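Local coordinates for predicted protein (Phaeodactylum tricornutum CCAP 1055/1, PDB 5Z5M), which probably makes (S)-allantoin from 5-hydroxyisourate, joining a transthyretin-like 5-hydroxyisourate hydrolase to an OHCU decarboxylase in one chain, at residues A[151-154]-A[155-159]; A[110-113]-A[114-118]; A[246-249]-A[250-253]; A[159-162]-A[163-166]; A[117-120]-A[121-125]. One frame throughout, in Å; residues are numbered along the deposited sequence.

Contact 1. Residues A[151-154]-A[155-159]; sequences PEQE and FMVAL
The flat carboxylate of E154 lies across the branched end of V157, three residues further along the helix. OE2 rests 3.8 Å from V157 CG2, and OE1 stands 4.0 Å from V157 CB; these are van der Waals contacts, and the polar ends are satisfied by other residues. The other flat group, the ring of F155, turns off the helix with CG anti to the backbone N (chi1 -175°); only its CB stays close to the preceding turn, 3.4 Å from P151 O. The ring itself packs against K68, L69 and L72 of helix 65-73, with K65 in a cation-pi contact. In E154, CG is anti to the carbonyl carbon, beside the backbone N, and a bend at chi2 (-49°) brings the carboxylate forward over V157. There OE1 takes a salt bridge from R146 and a hydrogen bond from Y119, and OE2 is bonded to H149. With an alanine here, R146 would probably lose its salt bridge, and Y119 and H149 would be left without this acceptor beside V157. The backbone beneath is regular: V157 N reaches Q153 O at 3.1 Å, and A158 N reaches E154 O at 2.8 Å. V157 CG2 also sits against Q153 O at 3.3 Å. On the flank of the turn E152 makes a salt bridge to K68 of a second subunit and packs on F155 of that chain. The arrangement is that of the opening turns of an alpha-helix, here helix 151-173 of the helical OHCU decarboxylase domain.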
# COMPACT_ATOMS: atom_id res chain seq x y z
N PRO A 151 -22.49 11.30 23.76
CA PRO A 151 -23.82 10.98 23.21
C PRO A 151 -24.00 11.47 21.77
O PRO A 151 -24.71 10.80 21.02
CB PRO A 151 -24.77 11.71 24.17
CG PRO A 151 -24.00 11.85 25.44
CD PRO A 151 -22.58 12.07 25.01
N GLU A 152 -23.38 12.58 21.39
CA GLU A 152 -23.57 13.11 20.05
C GLU A 152 -22.83 12.28 19.01
O GLU A 152 -23.28 12.15 17.88
CB GLU A 152 -23.14 14.58 19.95
CG GLU A 152 -21.68 14.85 20.28
CD GLU A 152 -21.45 15.14 21.76
OE1 GLU A 152 -22.41 14.96 22.55
OE2 GLU A 152 -20.33 15.55 22.12
N GLN A 153 -21.69 11.70 19.39
CA GLN A 153 -21.01 10.78 18.49
C GLN A 153 -21.85 9.52 18.35
O GLN A 153 -22.03 9.01 17.25
CB GLN A 153 -19.60 10.42 18.98
CG GLN A 153 -18.89 9.47 18.01
CD GLN A 153 -17.50 9.08 18.46
OE1 GLN A 153 -16.95 9.65 19.40
NE2 GLN A 153 -16.92 8.10 17.77
N GLU A 154 -22.36 9.02 19.47
CA GLU A 154 -23.13 7.78 19.46
C GLU A 154 -24.47 7.93 18.77
O GLU A 154 -25.01 6.95 18.25
CB GLU A 154 -23.33 7.27 20.89
CG GLU A 154 -22.15 6.45 21.36
CD GLU A 154 -21.75 5.38 20.34
OE1 GLU A 154 -22.57 4.47 20.09
OE2 GLU A 154 -20.64 5.47 19.79
N PHE A 155 -25.02 9.14 18.76
CA PHE A 155 -26.27 9.41 18.06
C PHE A 155 -26.08 9.17 16.56
O PHE A 155 -26.92 8.56 15.91
CB PHE A 155 -26.75 10.84 18.33
CG PHE A 155 -28.10 11.15 17.74
CD1 PHE A 155 -29.26 10.70 18.35
CD2 PHE A 155 -28.21 11.92 16.59
CE1 PHE A 155 -30.50 11.00 17.82
CE2 PHE A 155 -29.45 12.22 16.06
CZ PHE A 155 -30.59 11.76 16.67
N MET A 156 -24.95 9.64 16.04
CA MET A 156 -24.56 9.39 14.65
C MET A 156 -24.31 7.91 14.36
O MET A 156 -24.74 7.39 13.33
CB MET A 156 -23.30 10.18 14.30
CG MET A 156 -23.56 11.64 14.07
SD MET A 156 -24.68 11.81 12.67
CE MET A 156 -23.76 10.95 11.40
N VAL A 157 -23.59 7.25 15.26
CA VAL A 157 -23.28 5.84 15.07
C VAL A 157 -24.55 5.00 15.11
O VAL A 157 -24.72 4.09 14.30
CB VAL A 157 -22.29 5.34 16.15
CG1 VAL A 157 -22.06 3.84 16.00
CG2 VAL A 157 -20.97 6.11 16.07
N ALA A 158 -25.44 5.30 16.04
CA ALA A 158 -26.69 4.55 16.18
C ALA A 158 -27.53 4.67 14.91
O ALA A 158 -28.12 3.70 14.45
CB ALA A 158 -27.47 5.04 17.39
N LEU A 159 -27.59 5.88 14.36
CA LEU A 159 -28.37 6.12 13.15
C LEU A 159 -27.77 5.36 11.97
O LEU A 159 -28.50 4.86 11.12
CB LEU A 159 -28.46 7.61 12.84
CG LEU A 159 -29.37 8.45 13.74
CD1 LEU A 159 -29.20 9.93 13.44
CD2 LEU A 159 -30.82 8.03 13.60

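Contact 2. Residues A[110-113]-A[114-118]; sequences ERFN and SLNGA
Two successive turns of helix 106-123, in the OHCU decarboxylase domain, meet here through R111 with L115 and F112 with N116. The arginine is extended from CG to NE, with CG anti to the backbone N (chi1 -178°), and its guanidinium group passes the leucine so that L115 CD1 lies over one face. NE is the nearest guanidinium atom, 3.8 Å from L115 CD1, and the aliphatic CG is close behind, so the methyl touches both CG and the guanidinium. L115 CG also presses on R111 O at 3.2 Å. One residue further on, round the helix, N116 CB stands over a face of the F112 ring, displaced toward its rim, 4.3 Å from F112 CE2. The backbone bonds under these pairs are i to i+4, among them L115 N to R111 O at 3.0 Å and N116 N to F112 O at 2.8 Å. A water joins the two amides: it accepts from N116 ND2 at 3.2 Å and gives a weak bond to N113 OD1. N116 ND2 also bonds to D77, while F112 and L115 pack on L143 of helix 136-146. The chemistry thus divides round the helix: F112 and N116 face the protein, where the buried amide has a carboxylate partner, whereas N113 and S114 face solvent and R111, though exposed, lays its guanidinium face against L115 CD1, a dispersion contact that needs no charge partner.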
# COMPACT_ATOMS: atom_id res chain seq x y z
N GLU A 110 -22.53 -10.56 32.98
CA GLU A 110 -22.61 -9.44 33.91
C GLU A 110 -21.99 -8.19 33.31
O GLU A 110 -22.52 -7.08 33.46
CB GLU A 110 -21.94 -9.78 35.25
CG GLU A 110 -22.75 -10.73 36.10
CD GLU A 110 -24.15 -10.21 36.40
OE1 GLU A 110 -24.28 -9.13 37.01
OE2 GLU A 110 -25.13 -10.88 36.00
N ARG A 111 -20.85 -8.36 32.64
CA ARG A 111 -20.19 -7.24 31.98
C ARG A 111 -21.08 -6.68 30.87
O ARG A 111 -21.11 -5.47 30.65
CB ARG A 111 -18.83 -7.64 31.41
CG ARG A 111 -18.11 -6.47 30.76
CD ARG A 111 -16.75 -6.83 30.18
NE ARG A 111 -16.18 -5.69 29.47
CZ ARG A 111 -15.67 -5.74 28.24
NH1 ARG A 111 -15.18 -4.64 27.69
NH2 ARG A 111 -15.64 -6.89 27.58
N PHE A 112 -21.78 -7.56 30.16
CA PHE A 112 -22.71 -7.11 29.12
C PHE A 112 -23.82 -6.25 29.69
O PHE A 112 -24.04 -5.13 29.22
CB PHE A 112 -23.33 -8.29 28.38
CG PHE A 112 -24.41 -7.88 27.43
CD1 PHE A 112 -24.09 -7.41 26.16
CD2 PHE A 112 -25.75 -7.93 27.80
CE1 PHE A 112 -25.08 -7.01 25.29
CE2 PHE A 112 -26.74 -7.53 26.93
CZ PHE A 112 -26.41 -7.07 25.67
N ASN A 113 -24.53 -6.79 30.67
CA ASN A 113 -25.63 -6.07 31.31
C ASN A 113 -25.19 -4.73 31.87
O ASN A 113 -25.89 -3.73 31.74
CB ASN A 113 -26.26 -6.92 32.42
CG ASN A 113 -26.97 -8.14 31.88
OD1 ASN A 113 -27.40 -8.17 30.73
ND2 ASN A 113 -27.11 -9.16 32.72
N SER A 114 -24.01 -4.72 32.49
CA SER A 114 -23.45 -3.50 33.05
C SER A 114 -23.20 -2.44 31.97
O SER A 114 -23.67 -1.31 32.09
CB SER A 114 -22.16 -3.81 33.80
OG SER A 114 -21.68 -2.66 34.48
N LEU A 115 -22.46 -2.82 30.93
CA LEU A 115 -22.19 -1.91 29.83
C LEU A 115 -23.47 -1.44 29.14
O LEU A 115 -23.60 -0.26 28.82
CB LEU A 115 -21.28 -2.59 28.80
CG LEU A 115 -19.84 -2.86 29.21
CD1 LEU A 115 -19.12 -3.66 28.14
CD2 LEU A 115 -19.09 -1.56 29.51
N ASN A 116 -24.40 -2.36 28.93
CA ASN A 116 -25.61 -2.05 28.18
C ASN A 116 -26.49 -1.10 28.99
O ASN A 116 -27.13 -0.20 28.43
CB ASN A 116 -26.37 -3.33 27.84
CG ASN A 116 -27.53 -3.10 26.90
OD1 ASN A 116 -27.36 -2.61 25.79
ND2 ASN A 116 -28.73 -3.45 27.35
N GLY A 117 -26.51 -1.30 30.30
CA GLY A 117 -27.19 -0.39 31.20
C GLY A 117 -26.57 1.00 31.17
O GLY A 117 -27.28 1.99 31.00
N ALA A 118 -25.25 1.06 31.32
CA ALA A 118 -24.53 2.33 31.28
C ALA A 118 -24.79 3.08 29.98
O ALA A 118 -25.13 4.26 29.99
CB ALA A 118 -23.04 2.10 31.48
O HOH W 1 -28.79 -5.09 30.10

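Contact 3. Residues A[246-249]-A[250-253]; sequences TFFC and GEYF
E251 folds back alongside F248 where strand 241-248 runs into the short helix 249-256, the strand-to-helix passage of the transthyretin fold. Starting from the backbone, E251 CB lies 3.9 Å from F248 O and CG a little further from the same oxygen. CD then comes to 3.8 Å from F248 CB. At the tip, OE2 approaches F248 CD2 at 3.8 Å, while OE1 accepts a bond from a water whose oxygen lies 2.7 Å from F248 O and donates to that carbonyl as well. The acid reaches this far because its chain is extended beyond CG (chi2 169°). Ring and carboxylate point the same way with their planes 24° apart, and R200 serves both, through a salt bridge to E251 OE2 and a cation-pi contact with the F248 ring. F248 is the centre of an inverse gamma turn, in which C249 N makes a weak bond to F247 O; this turn swings the chain out of the strand. Beyond it, F253 N binds C249 O at 2.9 Å and nearly straight (167° at the hydrogen), closing the first turn after the bend. C249 itself faces strands 268-275 and 281-289, against I269, L286 and V288, and Y252 carries its hydroxyl off to D189. The F253 ring turns back to C249: its CD2 lies 3.1 Å from C249 O, and its CE2 packs 3.8 Å from C249 CB.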
# COMPACT_ATOMS: atom_id res chain seq x y z
N THR A 246 -8.15 -17.11 -3.57
CA THR A 246 -6.86 -17.75 -3.34
C THR A 246 -5.97 -17.40 -4.52
O THR A 246 -6.23 -17.82 -5.64
CB THR A 246 -6.98 -19.29 -3.19
OG1 THR A 246 -7.83 -19.60 -2.08
CG2 THR A 246 -5.60 -19.90 -2.94
N PHE A 247 -4.94 -16.59 -4.27
CA PHE A 247 -4.00 -16.21 -5.32
C PHE A 247 -2.77 -17.10 -5.26
O PHE A 247 -2.08 -17.15 -4.23
CB PHE A 247 -3.58 -14.75 -5.19
CG PHE A 247 -4.72 -13.78 -5.34
CD1 PHE A 247 -5.10 -13.33 -6.60
CD2 PHE A 247 -5.39 -13.30 -4.23
CE1 PHE A 247 -6.14 -12.42 -6.74
CE2 PHE A 247 -6.42 -12.39 -4.36
CZ PHE A 247 -6.81 -11.96 -5.63
N PHE A 248 -2.47 -17.80 -6.35
CA PHE A 248 -1.30 -18.69 -6.35
C PHE A 248 -0.09 -17.94 -6.88
O PHE A 248 0.36 -18.16 -8.00
CB PHE A 248 -1.59 -19.95 -7.18
CG PHE A 248 -2.63 -20.84 -6.56
CD1 PHE A 248 -3.97 -20.67 -6.85
CD2 PHE A 248 -2.26 -21.82 -5.66
CE1 PHE A 248 -4.93 -21.49 -6.27
CE2 PHE A 248 -3.21 -22.64 -5.07
CZ PHE A 248 -4.54 -22.47 -5.38
N CYS A 249 0.45 -17.04 -6.05
CA CYS A 249 1.50 -16.13 -6.47
C CYS A 249 2.86 -16.80 -6.59
O CYS A 249 3.70 -16.35 -7.36
CB CYS A 249 1.61 -14.96 -5.50
SG CYS A 249 0.14 -13.94 -5.50
N GLY A 250 3.06 -17.87 -5.82
CA GLY A 250 4.31 -18.61 -5.88
C GLY A 250 4.60 -19.14 -7.27
O GLY A 250 5.72 -19.03 -7.76
N GLU A 251 3.59 -19.73 -7.90
CA GLU A 251 3.72 -20.21 -9.27
C GLU A 251 4.04 -19.07 -10.24
O GLU A 251 4.82 -19.25 -11.17
CB GLU A 251 2.45 -20.92 -9.73
CG GLU A 251 1.93 -21.96 -8.76
CD GLU A 251 0.54 -22.45 -9.11
OE1 GLU A 251 0.01 -22.05 -10.17
OE2 GLU A 251 -0.02 -23.24 -8.32
N TYR A 252 3.41 -17.91 -10.03
CA TYR A 252 3.66 -16.77 -10.90
C TYR A 252 5.11 -16.28 -10.77
O TYR A 252 5.78 -16.05 -11.78
CB TYR A 252 2.68 -15.61 -10.61
CG TYR A 252 3.09 -14.32 -11.27
CD1 TYR A 252 2.89 -14.12 -12.63
CD2 TYR A 252 3.71 -13.31 -10.54
CE1 TYR A 252 3.29 -12.95 -13.25
CE2 TYR A 252 4.12 -12.14 -11.15
CZ TYR A 252 3.91 -11.96 -12.50
OH TYR A 252 4.30 -10.80 -13.11
N PHE A 253 5.59 -16.11 -9.54
CA PHE A 253 6.96 -15.64 -9.37
C PHE A 253 7.97 -16.64 -9.95
O PHE A 253 8.99 -16.24 -10.51
CB PHE A 253 7.24 -15.36 -7.90
CG PHE A 253 6.44 -14.21 -7.36
CD1 PHE A 253 6.33 -13.04 -8.08
CD2 PHE A 253 5.77 -14.32 -6.15
CE1 PHE A 253 5.59 -11.98 -7.60
CE2 PHE A 253 5.02 -13.26 -5.67
CZ PHE A 253 4.93 -12.09 -6.40
O HOH W 2 -0.34 -19.15 -10.43

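Contact 4. Residues A[159-162]-A[163-166]; sequences LEQV and HKIA
L159 O is met twice by H163: it accepts from H163 N at 3.2 Å, and H163 CD2 lies 3.1 Å from it, so one carbonyl meets both the backbone and the ring of the histidine as the side chain leans back over the preceding turn. The two ring nitrogens have partners of their own, ND1 with Y26 and NE2 with N61, and together they hold the imidazole in one orientation. On another side of the helix K164 and Q161 lie side by side and point the same way. A water accepts from K164 NZ at 2.9 Å and weakly from Q161 NE2, bridging the two side chains. Neither end of the amide bonds directly to the ammonium; Q161 OE1 is turned to A130 N instead, which fixes the rotation of the amide. A bend at chi3 (68°) carries the lysine tip over to the glutamine, while lower down K164 CG presses on E160 O at 3.3 Å. K164 NZ also gives a weak bond to T260 O of a third subunit. I165 runs its CG1 past Q161 O at 3.4 Å, and A166 N closes the next turn on V162 O at 2.9 Å. L159 and V162 pack on L72, and H163 touches K57 and V60. This is the middle of helix 151-173 in the helical OHCU decarboxylase domain, packed on helices 49-61 and 65-73, with K164 reaching a third subunit.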
# COMPACT_ATOMS: atom_id res chain seq x y z
N LEU A 159 -27.59 5.88 14.36
CA LEU A 159 -28.37 6.12 13.15
C LEU A 159 -27.77 5.36 11.97
O LEU A 159 -28.50 4.86 11.12
CB LEU A 159 -28.46 7.61 12.84
CG LEU A 159 -29.37 8.45 13.74
CD1 LEU A 159 -29.20 9.93 13.44
CD2 LEU A 159 -30.82 8.03 13.60
N GLU A 160 -26.45 5.28 11.91
CA GLU A 160 -25.79 4.47 10.88
C GLU A 160 -26.19 3.00 11.04
O GLU A 160 -26.46 2.32 10.06
CB GLU A 160 -24.27 4.63 10.95
CG GLU A 160 -23.77 5.98 10.44
CD GLU A 160 -22.28 6.21 10.64
OE1 GLU A 160 -21.61 5.37 11.29
OE2 GLU A 160 -21.78 7.23 10.13
N GLN A 161 -26.24 2.53 12.29
CA GLN A 161 -26.64 1.15 12.56
C GLN A 161 -28.09 0.87 12.14
O GLN A 161 -28.36 -0.20 11.59
CB GLN A 161 -26.44 0.82 14.05
CG GLN A 161 -25.00 0.96 14.56
CD GLN A 161 -24.00 0.02 13.87
OE1 GLN A 161 -24.27 -1.16 13.68
NE2 GLN A 161 -22.84 0.56 13.51
N VAL A 162 -29.02 1.80 12.38
CA VAL A 162 -30.41 1.51 12.01
C VAL A 162 -30.58 1.46 10.49
O VAL A 162 -31.39 0.68 9.99
CB VAL A 162 -31.42 2.52 12.62
CG1 VAL A 162 -31.31 2.54 14.14
CG2 VAL A 162 -31.25 3.90 12.03
N HIS A 163 -29.81 2.26 9.75
CA HIS A 163 -29.87 2.20 8.30
C HIS A 163 -29.33 0.88 7.80
O HIS A 163 -29.80 0.34 6.81
CB HIS A 163 -29.09 3.35 7.65
CG HIS A 163 -29.72 4.70 7.85
ND1 HIS A 163 -31.05 4.94 7.62
CD2 HIS A 163 -29.18 5.88 8.24
CE1 HIS A 163 -31.32 6.21 7.87
NE2 HIS A 163 -30.20 6.80 8.25
N LYS A 164 -28.31 0.36 8.50
CA LYS A 164 -27.73 -0.92 8.12
C LYS A 164 -28.73 -2.04 8.36
O LYS A 164 -28.79 -2.99 7.61
CB LYS A 164 -26.43 -1.17 8.90
CG LYS A 164 -25.25 -0.34 8.43
CD LYS A 164 -24.18 -0.26 9.51
CE LYS A 164 -23.52 -1.61 9.74
NZ LYS A 164 -22.36 -1.52 10.67
N ILE A 165 -29.50 -1.91 9.44
CA ILE A 165 -30.53 -2.89 9.76
C ILE A 165 -31.67 -2.82 8.75
O ILE A 165 -32.21 -3.85 8.33
CB ILE A 165 -31.06 -2.68 11.20
CG1 ILE A 165 -29.97 -3.09 12.20
CG2 ILE A 165 -32.32 -3.48 11.43
CD1 ILE A 165 -30.21 -2.60 13.60
N ALA A 166 -32.01 -1.61 8.32
CA ALA A 166 -33.04 -1.41 7.31
C ALA A 166 -32.64 -2.11 6.01
O ALA A 166 -33.46 -2.76 5.37
CB ALA A 166 -33.27 0.07 7.07
O HOH W 3 -20.83 0.83 11.36

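Contact 5. Residues A[117-120]-A[121-125]; sequences GAYR and DQCGF
Y119 and C123 form the tight part of this contact, with F125 closing in beside them. The cysteine SG sits over one face of the tyrosine ring, 4.0 Å from its centroid and 14° off the normal, a sulfur-aromatic contact. Y119 CG is anti to the backbone N (chi1 -174°), which lays the ring along the next turn. F125 CE2 comes 3.6 Å from Y119 OH as the two side chains pass at a slant, and C123 CB lies over the centre of the F125 ring. F125 O is at the edge of the tyrosine ring, 3.7 Å from Y119 CE2; buried without a polar partner, it receives a CH contact from R120 CA at 3.6 Å. An alanine at Y119 would probably open a gap over C123 SG and beside F125 CE2, and leave E154 OE1 without its hydroxyl partner. On the solvent side D121 is exposed, its carboxylate close to G117 O without a bond to it, and the partly exposed R120 lays a guanidinium face over F125 C. The helix ends at C123, G124 N bonding to R120 O at 3.0 Å while G124 takes a positive phi (87°) that suits glycine. Q122 is steadied from outside by a bond from NE2 to V147 O. F125, in the loop following helix 106-123, packs on A158 of helix 151-173 and on L69, L72 and C73 of helix 65-73.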
# COMPACT_ATOMS: atom_id res chain seq x y z
N GLY A 117 -26.51 -1.30 30.30
CA GLY A 117 -27.19 -0.39 31.20
C GLY A 117 -26.57 1.00 31.17
O GLY A 117 -27.28 1.99 31.00
N ALA A 118 -25.25 1.06 31.32
CA ALA A 118 -24.53 2.33 31.28
C ALA A 118 -24.79 3.08 29.98
O ALA A 118 -25.13 4.26 29.99
CB ALA A 118 -23.04 2.10 31.48
N TYR A 119 -24.62 2.39 28.85
CA TYR A 119 -24.81 3.00 27.54
C TYR A 119 -26.14 3.73 27.42
O TYR A 119 -26.19 4.90 27.05
CB TYR A 119 -24.71 1.95 26.44
CG TYR A 119 -24.74 2.52 25.03
CD1 TYR A 119 -23.57 2.74 24.32
CD2 TYR A 119 -25.95 2.85 24.41
CE1 TYR A 119 -23.58 3.25 23.04
CE2 TYR A 119 -25.97 3.37 23.12
CZ TYR A 119 -24.78 3.57 22.44
OH TYR A 119 -24.79 4.08 21.17
N ARG A 120 -27.23 3.04 27.73
CA ARG A 120 -28.55 3.62 27.59
C ARG A 120 -28.74 4.78 28.56
O ARG A 120 -29.39 5.78 28.23
CB ARG A 120 -29.64 2.57 27.80
CG ARG A 120 -31.03 3.16 27.84
CD ARG A 120 -32.01 2.38 26.99
NE ARG A 120 -33.13 3.21 26.58
CZ ARG A 120 -34.16 2.78 25.87
NH1 ARG A 120 -34.21 1.51 25.48
NH2 ARG A 120 -35.14 3.61 25.54
N ASP A 121 -28.16 4.66 29.75
CA ASP A 121 -28.22 5.72 30.76
C ASP A 121 -27.66 7.03 30.24
O ASP A 121 -28.26 8.08 30.40
CB ASP A 121 -27.44 5.31 32.03
CG ASP A 121 -28.10 4.18 32.79
OD1 ASP A 121 -29.31 3.94 32.57
OD2 ASP A 121 -27.42 3.54 33.61
N GLN A 122 -26.49 6.95 29.61
CA GLN A 122 -25.77 8.16 29.25
C GLN A 122 -26.17 8.69 27.87
O GLN A 122 -25.98 9.87 27.58
CB GLN A 122 -24.26 7.92 29.32
CG GLN A 122 -23.77 6.77 28.46
CD GLN A 122 -22.38 6.28 28.87
OE1 GLN A 122 -22.07 6.19 30.06
NE2 GLN A 122 -21.55 5.99 27.88
N CYS A 123 -26.73 7.82 27.03
CA CYS A 123 -27.07 8.20 25.66
C CYS A 123 -28.53 8.60 25.44
O CYS A 123 -28.84 9.41 24.57
CB CYS A 123 -26.72 7.06 24.70
SG CYS A 123 -24.96 6.95 24.34
N GLY A 124 -29.44 8.01 26.22
CA GLY A 124 -30.85 8.31 26.07
C GLY A 124 -31.54 7.43 25.04
O GLY A 124 -32.73 7.58 24.78
N PHE A 125 -30.77 6.53 24.44
CA PHE A 125 -31.31 5.56 23.49
C PHE A 125 -30.55 4.24 23.65
O PHE A 125 -29.45 4.23 24.19
CB PHE A 125 -31.22 6.08 22.04
CG PHE A 125 -29.88 6.64 21.68
CD1 PHE A 125 -29.62 8.00 21.81
CD2 PHE A 125 -28.87 5.81 21.21
CE1 PHE A 125 -28.38 8.52 21.48
CE2 PHE A 125 -27.63 6.33 20.88
CZ PHE A 125 -27.39 7.68 21.01

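How the contacts relate
Contacts 1, 2, 4 and 5 belong to the decarboxylase half, whereas contact 3 lies in the transthyretin-like half, its centre about 44 Å from that of contact 1. Contacts 1 and 4 follow each other on helix 151-173 and share L159; contacts 2 and 5 do the same on helix 106-123 through G117 and A118. The two helices meet where contact 5 touches contact 1, by F125 packing as well as polar bonding. Contacts 3 and 4 are buried, with polar groups paired outside their own turns; contact 2 is the most solvent-facing, its charged and amide groups partly exposed. Contacts 1, 3 and 4 also reach other subunits, whereas 2 and 5 do not.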